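Local coordinates for protein endoglycosidase (Bacteroides thetaiotaomicron, PDB 6Q64) that probably hydrolyses O-glycosyl bonds of complex N-glycans as a glycoside hydrolase of family 18, at residues W133-L138 against F185-Q190. The protein carries 1 engineered substitution. Numbering follows the deposited sequence.
Sequences WIIQDL and FDIDYQ. Engineered in segment 185-190: Gln190 (natural residue Glu).
The backbone O of Asp188 accepts a hydrogen bond from Ile135 N at 2.9 Å. The same oxygen also meets CA of Ile134 in a CA-H...O contact of 3.2 Å. A weak bond, Asp188 N to Trp133 O at 3.5 Å, adds to the parallel pairing; the short strand segments run at 58° to each other. Ile134 and Asp188 lie side by side and point the same way. With CG anti to the backbone N (chi1 -170°), the Asp188 carboxylate lies alongside Ile134, and Asp188 OD2 comes 3.4 Å from Ile134 CG1. Asp186 and Asp188 each bring a carboxylate oxygen close to Asp234; Asp186 OD2 is also hydrogen-bonded to Ser102. On the other face of the sheet, Phe185 meets Trp133 in a T-shaped stack. The Phe185 edge points at one face of the indole, with planes at 77° and Phe185 CZ 3.8 Å from Trp133 CE2. Ile135 CD1 reaches Phe185 CE2 tip to tip at 3.6 Å and also touches Ile187 CG2. Helices 162-179 and 211-224 pack against this apolar side. An alanine at Trp133 would probably leave the Phe185 edge without its aromatic face and open a gap beside helix 162-179. Gln190, engineered in place of the natural Glu, follows Tyr189 just past the strand end. The pairing joins neighbouring strands 128-135 and 184-189 of a family 18 TIM barrel, where the sequence DIDYQ, DIDYE in nature, is consistent with the DxDxE part of the DxxDxDxE active-site motif of family 18, at the end of the fourth strand.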
# COMPACT_ATOMS: atom_id res chain seq x y z
N TRP A 133 1.26 6.43 -7.34
CA TRP A 133 1.11 7.82 -7.84
C TRP A 133 -0.35 8.03 -8.21
O TRP A 133 -1.02 7.04 -8.50
CB TRP A 133 2.04 8.13 -9.01
CG TRP A 133 1.74 7.48 -10.33
CD1 TRP A 133 0.68 7.74 -11.14
CD2 TRP A 133 2.58 6.56 -11.07
NE1 TRP A 133 0.77 7.03 -12.31
CE2 TRP A 133 1.92 6.29 -12.29
CE3 TRP A 133 3.79 5.91 -10.82
CZ2 TRP A 133 2.44 5.41 -13.25
CZ3 TRP A 133 4.31 5.05 -11.77
CH2 TRP A 133 3.65 4.81 -12.97
N ILE A 134 -0.78 9.29 -8.18
CA ILE A 134 -2.19 9.73 -8.34
C ILE A 134 -2.63 9.40 -9.76
O ILE A 134 -1.87 9.68 -10.70
CB ILE A 134 -2.39 11.23 -8.02
CG1 ILE A 134 -2.42 11.49 -6.52
CG2 ILE A 134 -3.66 11.75 -8.71
CD1 ILE A 134 -2.26 12.95 -6.15
N ILE A 135 -3.82 8.83 -9.90
CA ILE A 135 -4.43 8.66 -11.24
C ILE A 135 -5.63 9.60 -11.35
O ILE A 135 -6.55 9.59 -10.45
CB ILE A 135 -4.64 7.17 -11.55
CG1 ILE A 135 -3.25 6.61 -11.84
CG2 ILE A 135 -5.59 6.97 -12.72
CD1 ILE A 135 -3.18 5.13 -11.96
N GLN A 136 -5.44 10.50 -12.32
CA GLN A 136 -6.22 11.73 -12.63
C GLN A 136 -6.42 11.72 -14.14
O GLN A 136 -7.55 11.44 -14.55
CB GLN A 136 -5.48 12.98 -12.13
CG GLN A 136 -5.92 14.28 -12.80
CD GLN A 136 -5.82 15.48 -11.89
OE1 GLN A 136 -6.21 15.44 -10.72
NE2 GLN A 136 -5.31 16.58 -12.43
N ASP A 137 -5.36 11.96 -14.92
CA ASP A 137 -5.48 12.05 -16.40
C ASP A 137 -4.89 10.80 -17.05
O ASP A 137 -4.07 10.13 -16.39
CB ASP A 137 -4.89 13.36 -16.93
CG ASP A 137 -5.64 14.57 -16.39
OD1 ASP A 137 -6.87 14.66 -16.61
OD2 ASP A 137 -5.01 15.38 -15.70
N LEU A 138 -5.33 10.49 -18.27
CA LEU A 138 -4.93 9.28 -19.03
C LEU A 138 -3.40 9.18 -19.02
O LEU A 138 -2.88 8.22 -18.44
CB LEU A 138 -5.46 9.37 -20.47
CG LEU A 138 -4.83 8.40 -21.47
CD1 LEU A 138 -4.79 6.98 -20.95
CD2 LEU A 138 -5.57 8.45 -22.80
N PHE A 185 1.14 -2.44 -8.24
CA PHE A 185 0.77 -1.02 -8.38
C PHE A 185 -0.29 -0.64 -7.36
O PHE A 185 -1.07 -1.52 -6.89
CB PHE A 185 0.30 -0.73 -9.81
CG PHE A 185 0.20 0.74 -10.10
CD1 PHE A 185 1.32 1.49 -10.37
CD2 PHE A 185 -1.02 1.39 -10.03
CE1 PHE A 185 1.23 2.86 -10.61
CE2 PHE A 185 -1.12 2.75 -10.26
CZ PHE A 185 0.01 3.49 -10.55
N ASP A 186 -0.28 0.64 -7.03
CA ASP A 186 -1.15 1.31 -6.05
C ASP A 186 -1.76 2.50 -6.76
O ASP A 186 -1.06 3.52 -6.89
CB ASP A 186 -0.40 1.82 -4.82
CG ASP A 186 -1.25 2.55 -3.79
OD1 ASP A 186 -2.21 3.23 -4.15
OD2 ASP A 186 -0.93 2.44 -2.62
N ILE A 187 -3.04 2.39 -7.13
CA ILE A 187 -3.79 3.52 -7.72
C ILE A 187 -4.17 4.48 -6.59
O ILE A 187 -4.98 4.07 -5.76
CB ILE A 187 -5.01 2.97 -8.47
CG1 ILE A 187 -4.59 2.02 -9.59
CG2 ILE A 187 -5.85 4.12 -8.98
CD1 ILE A 187 -5.67 1.06 -10.03
N ASP A 188 -3.54 5.65 -6.51
CA ASP A 188 -4.00 6.76 -5.64
C ASP A 188 -5.16 7.42 -6.38
O ASP A 188 -4.89 8.25 -7.30
CB ASP A 188 -2.88 7.74 -5.27
CG ASP A 188 -3.25 8.76 -4.19
OD1 ASP A 188 -4.42 8.77 -3.76
OD2 ASP A 188 -2.35 9.56 -3.78
N TYR A 189 -6.40 7.05 -6.02
CA TYR A 189 -7.66 7.49 -6.69
C TYR A 189 -8.38 8.52 -5.82
O TYR A 189 -8.92 8.11 -4.78
CB TYR A 189 -8.56 6.28 -7.01
CG TYR A 189 -9.51 6.49 -8.17
CD1 TYR A 189 -9.04 6.61 -9.46
CD2 TYR A 189 -10.89 6.54 -7.97
CE1 TYR A 189 -9.91 6.79 -10.53
CE2 TYR A 189 -11.77 6.70 -9.03
CZ TYR A 189 -11.27 6.84 -10.32
OH TYR A 189 -12.12 6.99 -11.37
N GLN A 190 -8.38 9.80 -6.24
CA GLN A 190 -8.93 10.93 -5.46
C GLN A 190 -9.61 11.95 -6.37
O GLN A 190 -9.30 13.14 -6.35
CB GLN A 190 -7.83 11.55 -4.59
CG GLN A 190 -7.90 11.06 -3.15
CD GLN A 190 -6.66 11.35 -2.35
OE1 GLN A 190 -6.01 10.45 -1.82
NE2 GLN A 190 -6.32 12.63 -2.27